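Local coordinates for protein translation initiation factor 4E (Ascaris suum, PDB 3M94) that binds the N,N,7-trimethylguanosine cap of messenger RNA and, on a separate surface, a 4E-binding protein peptide, and probably acts in translation initiation, at residues 54-60 against 117-123; 76-82 against 161-166; 5-9 against 103-107. The contacts are given in a common frame with arbitrary orientation. Numbering follows the deposited sequence.

All three contacts belong to the curved antiparallel sheet of the eIF4E fold or to a helix packed on it. Interaction 1 pairs two neighbouring central strands. Interaction 2 joins two strands further across the sheet, its centre about 14 Å from that of interaction 1, with strand 127-133 between them. Interaction 3 seats the end of helix 88-104 against strand 4-14, the neighbour of strand 56-61; its centre lies about 18 Å from interaction 1 and 21 Å from interaction 2. The segments follow in the order 5-9, 54-60, 76-82, 103-107, 117-123, 161-166, so every pair of contacts interlocks along the chain. Cap recognition at interaction 1 and peptide binding at interaction 3 thus share one framework.

Interaction 1 of 3, residues 54-60 against 117-123; sequences GSDYYLF and GAVVNVR. With M7M (N,N,7-trimethylguanosine 5'-(trihydrogen diphosphate)), chain C.
Strands 56-60 and 117-121 run antiparallel at 175°, their axes 4.5 Å apart, as central neighbours in the eIF4E sheet. Both are extended; Tyr-57 opposes Val-120, Tyr-58 Val-119, Leu-59 Ala-118 and Phe-60 Gly-117. Val-120 forms a hydrogen-bonded pair with Tyr-57: Tyr-57 N to Val-120 O is 3.1 Å, Val-120 N to Tyr-57 O 3.0 Å. Its p rotamer brings CG1 to 3.6 Å from Tyr-57 CB, on the face packed against helix 88-104. Val-119 (t) lies on the other face in a non-hydrogen-bonded pair; its CG2 is 3.5 Å from Tyr-58 CD1 and 3.7 Å from Phe-60 CE1, a branched filler between two aromatics. Gly-117 must lack a side chain, since a CB would strike the Phe-60 ring; its CA sits 3.7 Å above that ring's centroid (CH-pi). At the far end Asp-56 OD1 accepts from Asn-121 ND2 (2.9 Å) and Arg-123 NH1 (2.9 Å), the latter within a salt bridge, while Arg-123 NE donates to OBA of the M7M diphosphate (3.2 Å). An apolar core grades into a charged end of the strand pair where Asp-56 and the Ser-55 and Val-122 carbonyls hold the guanidinium, consistent with positioning it for the cap phosphate.

Interaction 2 of 3, residues 76-82 against 161-166; sequences GGRWLVV and IRYEVH
Extended antiparallel strands 77-82 and 161-165 cross at 147° with axes 4.6 Å apart, reflecting the eIF4E sheet's twist. Arg-78 N to Glu-164 O and Glu-164 N to Arg-78 O are both 3.0 Å; Leu-80 N to Arg-162 O is 2.8 Å, but Arg-162 N to Leu-80 O, at 3.5 Å, is weak. Trp-79 and Tyr-163 form the non-hydrogen-bonded pair between them, CA to CA 4.3 Å.

Trp-79, Tyr-163 and Ile-161 pack on the face covered by helix 139-153. Tyr-163 (t) presents its edge to the indole face of Trp-79 (m), five-membered ring and phenol centroids 4.9 Å apart, its CB 3.6 Å from the six-membered ring centroid. Ile-161 CD1 adds packing at 3.8 Å from Trp-79 CE3. Gly-77 CA rests 3.7 Å from the His-166 ring centroid in a CH-pi contact, that ring lying by Trp-68 and Trp-132 on the side of Arg-78; a CB on Gly-77 would collide with Glu-164 O and with Tyr-163 OH, which is hydrogen-bonded to Thr-133.

Charges occupy that side: Arg-78 NH2 reaches Glu-164 OE1 at 3.0 Å, and Arg-162 NH1 Glu-164 OE2 at 2.9 Å. The Leu-80 methyl CD2 lies over the Arg-162 guanidinium, 3.6 Å from NH2. One carboxylate is thus shared by two arginines, balancing the charge of Glu-164 within the network; the Arg-78 side chain comes within about 5 Å of the bound cap diphosphate.

Interaction 3 of 3, residues 5-9 against 103-107; sequences LQCHW and IIGEQ
Leu-5 opens the contact in an extended conformation, its CB directed toward the end of helix 88-104. In the mt rotamer it places CD1 4.2 Å from Ile-104 CB and CD2 3.7 Å from Ile-104 O, an apolar branch suited to a buried site; it also packs on an aromatic side chain of the bound peptide. At Gln-6 and Cys-7 the chain turns a corner. Gln-6 takes near-helical angles (-60/-37) and an extended tt side chain, so that OE1 lies 3.5 Å from Glu-106 CG while accepting a hydrogen bond from the peptide backbone. Gln-6 N donates to a water (3.0 Å) that in turn donates to Ile-104 O (2.8 Å). Both backbone groups are therefore satisfied although no direct hydrogen bond joins the segments.

The helix finishes in a Schellman motif. Glu-106, its C-prime residue, has positive phi (54/55), and its N bonds to Ile-103 O at 3.0 Å. This helix end and the strand corner both meet the peptide, as in the dorsal surface by which eIF4E proteins bind their partners.

Cys-7 brings SG to 4.0 Å from Glu-106 OE2, and its N makes a weak 3.4 Å bond to a second water. Trp-9, m with chi2 near 89°, turns its broad indole toward the helix: Ile-104 CG2 stands 3.9 Å from the five-membered ring centroid in a CH-pi contact, and Ile-103 CD1 is 3.7 Å from CZ3. Its NE1 donates to the second water at 2.8 Å, which donates onward to Glu-106 OE2 (2.8 Å) and Ile-104 O (3.0 Å).

Interaction 1 of 3, residues 54-60 against 117-123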
loop_
_atom_site.group_PDB
_atom_site.type_symbol
_atom_site.label_atom_id
_atom_site.label_comp_id
_atom_site.label_asym_id
_atom_site.label_seq_id
_atom_site.Cartn_x
_atom_site.Cartn_y
_atom_site.Cartn_z
ATOM N N GLY A 54 13.599 9.293 1.751
ATOM C CA GLY A 54 13.674 8.878 0.356
ATOM C C GLY A 54 13.465 7.386 0.096
ATOM O O GLY A 54 13.300 6.984 -1.057
ATOM N N SER A 55 13.481 6.570 1.151
ATOM C CA SER A 55 13.253 5.128 1.010
ATOM C C SER A 55 11.770 4.784 0.948
ATOM O O SER A 55 10.947 5.522 1.501
ATOM C CB SER A 55 13.896 4.357 2.160
ATOM O OG SER A 55 15.292 4.471 2.090
ATOM N N ASP A 56 11.451 3.661 0.289
ATOM C CA ASP A 56 10.072 3.127 0.183
ATOM C C ASP A 56 10.013 1.624 0.435
ATOM O O ASP A 56 10.988 0.913 0.200
ATOM C CB ASP A 56 9.506 3.275 -1.231
ATOM C CG ASP A 56 9.769 4.619 -1.860
ATOM O OD1 ASP A 56 9.611 5.673 -1.208
ATOM O OD2 ASP A 56 10.096 4.597 -3.054
ATOM N N TYR A 57 8.841 1.150 0.860
ATOM C CA TYR A 57 8.482 -0.265 0.757
ATOM C C TYR A 57 7.306 -0.373 -0.200
ATOM O O TYR A 57 6.484 0.547 -0.272
ATOM C CB TYR A 57 8.057 -0.837 2.105
ATOM C CG TYR A 57 9.157 -1.226 3.084
ATOM C CD1 TYR A 57 9.084 -0.839 4.421
ATOM C CD2 TYR A 57 10.218 -2.026 2.697
ATOM C CE1 TYR A 57 10.064 -1.219 5.347
ATOM C CE2 TYR A 57 11.201 -2.420 3.608
ATOM C CZ TYR A 57 11.117 -2.001 4.926
ATOM O OH TYR A 57 12.075 -2.394 5.824
ATOM N N TYR A 58 7.229 -1.489 -0.930
ATOM C CA TYR A 58 6.085 -1.798 -1.793
ATOM C C TYR A 58 5.659 -3.231 -1.509
ATOM O O TYR A 58 6.501 -4.107 -1.351
ATOM C CB TYR A 58 6.428 -1.682 -3.285
ATOM C CG TYR A 58 7.083 -0.373 -3.708
ATOM C CD1 TYR A 58 6.346 0.634 -4.323
ATOM C CD2 TYR A 58 8.449 -0.165 -3.526
ATOM C CE1 TYR A 58 6.943 1.839 -4.727
ATOM C CE2 TYR A 58 9.055 1.037 -3.918
ATOM C CZ TYR A 58 8.297 2.026 -4.516
ATOM O OH TYR A 58 8.899 3.192 -4.899
ATOM N N LEU A 59 4.348 -3.459 -1.441
ATOM C CA LEU A 59 3.834 -4.815 -1.397
ATOM C C LEU A 59 2.853 -4.987 -2.538
ATOM O O LEU A 59 1.736 -4.452 -2.477
ATOM C CB LEU A 59 3.160 -5.161 -0.063
ATOM C CG LEU A 59 2.986 -6.698 0.045
ATOM C CD1 LEU A 59 4.285 -7.382 0.544
ATOM C CD2 LEU A 59 1.809 -7.086 0.923
ATOM N N PHE A 60 3.276 -5.716 -3.577
ATOM C CA PHE A 60 2.465 -5.870 -4.779
ATOM C C PHE A 60 2.229 -7.331 -5.108
ATOM O O PHE A 60 3.055 -8.205 -4.762
ATOM C CB PHE A 60 3.106 -5.155 -5.975
ATOM C CG PHE A 60 2.806 -3.655 -6.021
ATOM C CD1 PHE A 60 3.238 -2.809 -4.991
ATOM C CD2 PHE A 60 2.065 -3.108 -7.066
ATOM C CE1 PHE A 60 2.942 -1.461 -4.999
ATOM C CE2 PHE A 60 1.784 -1.746 -7.093
ATOM C CZ PHE A 60 2.214 -0.926 -6.052
ATOM N N GLY A 117 -1.364 -3.098 -5.277
ATOM C CA GLY A 117 -0.501 -3.222 -4.117
ATOM C C GLY A 117 -0.473 -1.983 -3.259
ATOM O O GLY A 117 -1.192 -1.018 -3.532
ATOM N N ALA A 118 0.365 -2.007 -2.229
ATOM C CA ALA A 118 0.514 -0.870 -1.312
ATOM C C ALA A 118 1.913 -0.260 -1.357
ATOM O O ALA A 118 2.895 -0.951 -1.657
ATOM C CB ALA A 118 0.206 -1.307 0.096
ATOM N N VAL A 119 2.000 1.023 -1.003
ATOM C CA VAL A 119 3.269 1.739 -1.004
ATOM C C VAL A 119 3.389 2.635 0.223
ATOM O O VAL A 119 2.463 3.402 0.547
ATOM C CB VAL A 119 3.397 2.660 -2.246
ATOM C CG1 VAL A 119 4.776 3.367 -2.287
ATOM C CG2 VAL A 119 3.142 1.888 -3.525
ATOM N N VAL A 120 4.534 2.554 0.898
ATOM C CA VAL A 120 4.882 3.578 1.856
ATOM C C VAL A 120 6.125 4.335 1.381
ATOM O O VAL A 120 7.162 3.725 1.099
ATOM C CB VAL A 120 5.014 3.037 3.309
ATOM C CG1 VAL A 120 5.978 1.850 3.392
ATOM C CG2 VAL A 120 5.431 4.172 4.287
ATOM N N ASN A 121 5.994 5.660 1.267
ATOM C CA ASN A 121 7.115 6.543 0.959
ATOM C C ASN A 121 7.507 7.257 2.244
ATOM O O ASN A 121 6.674 7.923 2.859
ATOM C CB ASN A 121 6.730 7.579 -0.112
ATOM C CG ASN A 121 6.092 6.940 -1.344
ATOM O OD1 ASN A 121 4.913 7.152 -1.614
ATOM N ND2 ASN A 121 6.870 6.149 -2.089
ATOM N N VAL A 122 8.760 7.096 2.665
ATOM C CA VAL A 122 9.254 7.779 3.851
ATOM C C VAL A 122 9.972 9.034 3.377
ATOM O O VAL A 122 10.960 8.942 2.624
ATOM C CB VAL A 122 10.186 6.877 4.699
ATOM C CG1 VAL A 122 10.960 7.684 5.721
ATOM C CG2 VAL A 122 9.398 5.796 5.395
ATOM N N ARG A 123 9.473 10.198 3.809
ATOM C CA ARG A 123 9.994 11.485 3.353
ATOM C C ARG A 123 10.204 12.495 4.508
ATOM O O ARG A 123 9.605 12.362 5.585
ATOM C CB ARG A 123 9.062 12.087 2.278
ATOM C CG ARG A 123 8.820 11.230 1.016
ATOM C CD ARG A 123 10.088 11.062 0.163
ATOM N NE ARG A 123 9.886 10.199 -1.010
ATOM C CZ ARG A 123 9.989 8.865 -1.028
ATOM N NH1 ARG A 123 10.287 8.176 0.073
ATOM N NH2 ARG A 123 9.791 8.207 -2.163
HETATM O OAX M7M C . 7.985 13.511 -4.576
HETATM O OAY M7M C . 7.651 12.545 -2.328
HETATM P PAZ M7M C . 8.132 12.181 -3.689
HETATM O OBA M7M C . 9.513 11.647 -3.852
HETATM O OBB M7M C . 7.083 4.359 -11.508
HETATM C CBC M7M C . 6.774 5.292 -8.938
HETATM O OBD M7M C . 7.121 11.112 -4.326
HETATM N NBE M7M C . 8.735 5.196 -12.760
HETATM C CBF M7M C . 8.046 5.128 -11.627
HETATM C CBG M7M C . 8.450 5.958 -10.623
HETATM N NBH M7M C . 7.920 6.063 -9.436
HETATM C CBI M7M C . 8.620 6.979 -8.789
HETATM O OBJ M7M C . 8.131 8.964 -3.556
HETATM P PBK M7M C . 7.521 9.610 -4.721
HETATM O OBL M7M C . 6.366 9.011 -5.433
HETATM C CBM M7M C . 9.761 6.036 -12.867
HETATM N NBN M7M C . 10.159 6.848 -11.886
HETATM C CBO M7M C . 9.493 6.811 -10.738
HETATM N NBP M7M C . 9.582 7.425 -9.583
HETATM C CBQ M7M C . 10.566 8.447 -9.233
HETATM O OBR M7M C . 10.390 8.893 -7.902
HETATM C CBS M7M C . 9.756 10.159 -7.843
HETATM C CBT M7M C . 8.447 10.035 -7.097
HETATM O OBU M7M C . 8.713 9.882 -5.726
HETATM N NBV M7M C . 10.388 6.038 -14.030
HETATM C CBW M7M C . 11.510 6.914 -14.235
HETATM C CBX M7M C . 10.289 9.621 -10.120
HETATM C CBY M7M C . 9.403 10.484 -9.266
HETATM C CBZ M7M C . 9.925 5.155 -15.072
HETATM O OCA M7M C . 11.541 10.236 -10.364
HETATM O OCB M7M C . 9.602 11.868 -9.502
#

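Interaction 2 of 3, residues 76-82 against 161-166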
loop_
_atom_site.group_PDB
_atom_site.type_symbol
_atom_site.label_atom_id
_atom_site.label_comp_id
_atom_site.label_asym_id
_atom_site.label_seq_id
_atom_site.Cartn_x
_atom_site.Cartn_y
_atom_site.Cartn_z
ATOM N N GLY A 76 -4.407 3.010 -13.967
ATOM C CA GLY A 76 -4.878 2.966 -12.596
ATOM C C GLY A 76 -4.615 4.227 -11.808
ATOM O O GLY A 76 -4.380 5.294 -12.370
ATOM N N GLY A 77 -4.641 4.098 -10.489
ATOM C CA GLY A 77 -4.451 5.238 -9.612
ATOM C C GLY A 77 -4.208 4.755 -8.210
ATOM O O GLY A 77 -3.951 3.566 -7.994
ATOM N N ARG A 78 -4.287 5.675 -7.258
ATOM C CA ARG A 78 -3.999 5.351 -5.881
ATOM C C ARG A 78 -4.853 6.144 -4.907
ATOM O O ARG A 78 -5.166 7.318 -5.140
ATOM C CB ARG A 78 -2.519 5.603 -5.577
ATOM C CG ARG A 78 -2.164 7.075 -5.527
ATOM C CD ARG A 78 -0.706 7.303 -5.238
ATOM N NE ARG A 78 -0.468 8.731 -5.050
ATOM C CZ ARG A 78 0.723 9.277 -4.845
ATOM N NH1 ARG A 78 1.808 8.525 -4.809
ATOM N NH2 ARG A 78 0.829 10.591 -4.689
ATOM N N TRP A 79 -5.240 5.487 -3.820
ATOM C CA TRP A 79 -5.706 6.199 -2.635
ATOM C C TRP A 79 -4.457 6.662 -1.891
ATOM O O TRP A 79 -3.563 5.850 -1.629
ATOM C CB TRP A 79 -6.529 5.276 -1.749
ATOM C CG TRP A 79 -7.946 5.176 -2.212
ATOM C CD1 TRP A 79 -8.519 4.134 -2.869
ATOM C CD2 TRP A 79 -8.954 6.182 -2.087
ATOM N NE1 TRP A 79 -9.836 4.416 -3.146
ATOM C CE2 TRP A 79 -10.123 5.677 -2.682
ATOM C CE3 TRP A 79 -8.984 7.466 -1.517
ATOM C CZ2 TRP A 79 -11.310 6.405 -2.721
ATOM C CZ3 TRP A 79 -10.162 8.184 -1.562
ATOM C CH2 TRP A 79 -11.305 7.653 -2.156
ATOM N N LEU A 80 -4.394 7.958 -1.580
ATOM C CA LEU A 80 -3.246 8.547 -0.899
ATOM C C LEU A 80 -3.597 8.960 0.528
ATOM O O LEU A 80 -4.589 9.656 0.756
ATOM C CB LEU A 80 -2.721 9.757 -1.686
ATOM C CG LEU A 80 -1.601 10.602 -1.066
ATOM C CD1 LEU A 80 -0.278 9.829 -0.983
ATOM C CD2 LEU A 80 -1.405 11.923 -1.852
ATOM N N VAL A 81 -2.785 8.506 1.482
ATOM C CA VAL A 81 -2.915 8.915 2.882
ATOM C C VAL A 81 -1.622 9.661 3.245
ATOM O O VAL A 81 -0.545 9.065 3.233
ATOM C CB VAL A 81 -3.026 7.702 3.840
ATOM C CG1 VAL A 81 -3.358 8.160 5.254
ATOM C CG2 VAL A 81 -4.042 6.662 3.344
ATOM N N VAL A 82 -1.719 10.958 3.524
ATOM C CA VAL A 82 -0.568 11.704 4.050
ATOM C C VAL A 82 -0.482 11.515 5.563
ATOM O O VAL A 82 -1.493 11.517 6.259
ATOM C CB VAL A 82 -0.563 13.222 3.651
ATOM C CG1 VAL A 82 -0.420 13.370 2.129
ATOM C CG2 VAL A 82 -1.813 13.961 4.166
ATOM N N ILE A 161 -8.720 11.709 2.636
ATOM C CA ILE A 161 -7.889 10.870 1.814
ATOM C C ILE A 161 -8.433 11.059 0.415
ATOM O O ILE A 161 -9.617 11.402 0.237
ATOM C CB ILE A 161 -7.887 9.395 2.287
ATOM C CG1 ILE A 161 -9.293 8.780 2.271
ATOM C CG2 ILE A 161 -7.270 9.301 3.687
ATOM C CD1 ILE A 161 -9.322 7.216 2.215
ATOM N N ARG A 162 -7.572 10.883 -0.573
ATOM C CA ARG A 162 -7.960 11.162 -1.943
ATOM C C ARG A 162 -7.483 10.117 -2.918
ATOM O O ARG A 162 -6.457 9.452 -2.709
ATOM C CB ARG A 162 -7.523 12.571 -2.380
ATOM C CG ARG A 162 -6.049 12.882 -2.248
ATOM C CD ARG A 162 -5.802 14.378 -2.347
ATOM N NE ARG A 162 -4.596 14.757 -1.609
ATOM C CZ ARG A 162 -3.412 15.021 -2.161
ATOM N NH1 ARG A 162 -3.247 14.963 -3.475
ATOM N NH2 ARG A 162 -2.384 15.351 -1.391
ATOM N N TYR A 163 -8.259 9.962 -3.977
ATOM C CA TYR A 163 -7.937 9.042 -5.024
ATOM C C TYR A 163 -7.552 9.866 -6.239
ATOM O O TYR A 163 -8.300 10.747 -6.667
ATOM C CB TYR A 163 -9.116 8.111 -5.350
ATOM C CG TYR A 163 -8.712 7.080 -6.368
ATOM C CD1 TYR A 163 -8.026 5.929 -5.982
ATOM C CD2 TYR A 163 -8.953 7.281 -7.731
ATOM C CE1 TYR A 163 -7.612 4.995 -6.909
ATOM C CE2 TYR A 163 -8.542 6.350 -8.670
ATOM C CZ TYR A 163 -7.866 5.211 -8.245
ATOM O OH TYR A 163 -7.455 4.287 -9.166
ATOM N N GLU A 164 -6.382 9.578 -6.788
ATOM C CA GLU A 164 -5.874 10.315 -7.937
ATOM C C GLU A 164 -5.266 9.367 -8.948
ATOM O O GLU A 164 -4.773 8.297 -8.579
ATOM C CB GLU A 164 -4.837 11.336 -7.481
ATOM C CG GLU A 164 -3.912 10.779 -6.422
ATOM C CD GLU A 164 -2.871 11.756 -5.963
ATOM O OE1 GLU A 164 -1.676 11.442 -6.139
ATOM O OE2 GLU A 164 -3.235 12.823 -5.418
ATOM N N VAL A 165 -5.330 9.757 -10.222
ATOM C CA VAL A 165 -4.624 9.063 -11.309
ATOM C C VAL A 165 -3.127 9.143 -11.017
ATOM O O VAL A 165 -2.691 10.012 -10.249
ATOM C CB VAL A 165 -4.967 9.679 -12.705
ATOM C CG1 VAL A 165 -4.246 8.942 -13.850
ATOM C CG2 VAL A 165 -6.472 9.663 -12.947
ATOM N N HIS A 166 -2.347 8.218 -11.577
ATOM C CA HIS A 166 -0.897 8.251 -11.387
ATOM C C HIS A 166 -0.321 9.409 -12.180
ATOM O O HIS A 166 -0.645 9.566 -13.360
ATOM C CB HIS A 166 -0.239 6.921 -11.790
ATOM C CG HIS A 166 -0.580 5.782 -10.876
ATOM N ND1 HIS A 166 -0.410 5.849 -9.510
ATOM C CD2 HIS A 166 -1.082 4.551 -11.133
ATOM C CE1 HIS A 166 -0.798 4.712 -8.961
ATOM N NE2 HIS A 166 -1.207 3.907 -9.924
#

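Interaction 3 of 3, residues 5-9 against 103-107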
loop_
_atom_site.group_PDB
_atom_site.type_symbol
_atom_site.label_atom_id
_atom_site.label_comp_id
_atom_site.label_asym_id
_atom_site.label_seq_id
_atom_site.Cartn_x
_atom_site.Cartn_y
_atom_site.Cartn_z
ATOM N N LEU A 5 -2.344 -17.934 1.449
ATOM C CA LEU A 5 -2.966 -16.666 1.066
ATOM C C LEU A 5 -3.637 -16.870 -0.274
ATOM O O LEU A 5 -3.285 -17.801 -1.014
ATOM C CB LEU A 5 -1.922 -15.548 0.965
ATOM C CG LEU A 5 -1.164 -15.182 2.248
ATOM C CD1 LEU A 5 -0.051 -14.168 1.946
ATOM C CD2 LEU A 5 -2.120 -14.652 3.323
ATOM N N GLN A 6 -4.612 -16.026 -0.591
ATOM C CA GLN A 6 -5.320 -16.148 -1.854
ATOM C C GLN A 6 -4.376 -16.013 -3.046
ATOM O O GLN A 6 -4.551 -16.690 -4.053
ATOM C CB GLN A 6 -6.455 -15.128 -1.940
ATOM C CG GLN A 6 -7.288 -15.248 -3.205
ATOM C CD GLN A 6 -8.489 -14.343 -3.187
ATOM O OE1 GLN A 6 -9.244 -14.305 -2.216
ATOM N NE2 GLN A 6 -8.686 -13.619 -4.269
ATOM N N CYS A 7 -3.380 -15.132 -2.945
ATOM C CA CYS A 7 -2.377 -15.052 -3.997
ATOM C C CYS A 7 -0.971 -14.793 -3.467
ATOM O O CYS A 7 -0.769 -14.637 -2.269
ATOM C CB CYS A 7 -2.775 -14.022 -5.052
ATOM S SG CYS A 7 -2.869 -12.344 -4.407
ATOM N N HIS A 8 -0.005 -14.790 -4.374
ATOM C CA HIS A 8 1.384 -14.509 -4.044
ATOM C C HIS A 8 1.574 -12.995 -4.019
ATOM O O HIS A 8 1.059 -12.277 -4.887
ATOM C CB HIS A 8 2.305 -15.082 -5.114
ATOM C CG HIS A 8 2.406 -16.570 -5.115
ATOM N ND1 HIS A 8 1.323 -17.393 -5.345
ATOM C CD2 HIS A 8 3.472 -17.387 -4.946
ATOM C CE1 HIS A 8 1.718 -18.653 -5.313
ATOM N NE2 HIS A 8 3.014 -18.677 -5.061
ATOM N N TRP A 9 2.334 -12.535 -3.033
ATOM C CA TRP A 9 2.659 -11.129 -2.868
ATOM C C TRP A 9 4.173 -10.974 -2.823
ATOM O O TRP A 9 4.863 -11.784 -2.196
ATOM C CB TRP A 9 2.059 -10.588 -1.562
ATOM C CG TRP A 9 0.557 -10.606 -1.544
ATOM C CD1 TRP A 9 -0.243 -11.640 -1.114
ATOM C CD2 TRP A 9 -0.324 -9.569 -1.997
ATOM N NE1 TRP A 9 -1.573 -11.288 -1.252
ATOM C CE2 TRP A 9 -1.649 -10.028 -1.795
ATOM C CE3 TRP A 9 -0.123 -8.279 -2.528
ATOM C CZ2 TRP A 9 -2.776 -9.252 -2.123
ATOM C CZ3 TRP A 9 -1.242 -7.500 -2.847
ATOM C CH2 TRP A 9 -2.558 -8.000 -2.651
ATOM N N ILE A 103 -4.827 -6.052 2.829
ATOM C CA ILE A 103 -4.651 -6.600 1.487
ATOM C C ILE A 103 -4.387 -8.107 1.390
ATOM O O ILE A 103 -5.090 -8.781 0.642
ATOM C CB ILE A 103 -3.708 -5.775 0.557
ATOM C CG1 ILE A 103 -2.230 -5.974 0.893
ATOM C CG2 ILE A 103 -4.147 -4.288 0.527
ATOM C CD1 ILE A 103 -1.266 -5.120 -0.004
ATOM N N ILE A 104 -3.395 -8.636 2.123
ATOM C CA ILE A 104 -3.126 -10.073 2.069
ATOM C C ILE A 104 -4.297 -10.924 2.599
ATOM O O ILE A 104 -4.492 -12.056 2.175
ATOM C CB ILE A 104 -1.810 -10.452 2.766
ATOM C CG1 ILE A 104 -1.935 -10.357 4.301
ATOM C CG2 ILE A 104 -0.631 -9.584 2.203
ATOM C CD1 ILE A 104 -0.671 -10.834 5.017
ATOM N N GLY A 105 -5.060 -10.360 3.533
ATOM C CA GLY A 105 -6.195 -11.041 4.130
ATOM C C GLY A 105 -7.450 -10.840 3.303
ATOM O O GLY A 105 -8.513 -11.265 3.704
ATOM N N GLU A 106 -7.305 -10.203 2.141
ATOM C CA GLU A 106 -8.384 -10.022 1.157
ATOM C C GLU A 106 -9.627 -9.368 1.775
ATOM O O GLU A 106 -10.721 -9.891 1.699
ATOM C CB GLU A 106 -8.720 -11.352 0.448
ATOM C CG GLU A 106 -7.507 -11.975 -0.247
ATOM C CD GLU A 106 -7.191 -11.308 -1.572
ATOM O OE1 GLU A 106 -8.101 -10.617 -2.088
ATOM O OE2 GLU A 106 -6.049 -11.484 -2.101
ATOM N N GLN A 107 -9.416 -8.206 2.386
ATOM C CA GLN A 107 -10.457 -7.531 3.148
ATOM C C GLN A 107 -11.224 -6.548 2.293
ATOM O O GLN A 107 -12.090 -5.853 2.795
ATOM C CB GLN A 107 -9.825 -6.796 4.340
ATOM C CG GLN A 107 -9.300 -7.727 5.408
ATOM C CD GLN A 107 -10.407 -8.501 6.068
ATOM O OE1 GLN A 107 -11.273 -7.924 6.722
ATOM N NE2 GLN A 107 -10.403 -9.810 5.885
HETATM O O HOH W 1 -5.669 -14.520 1.721
HETATM O O HOH W 2 -3.955 -12.637 -0.691
#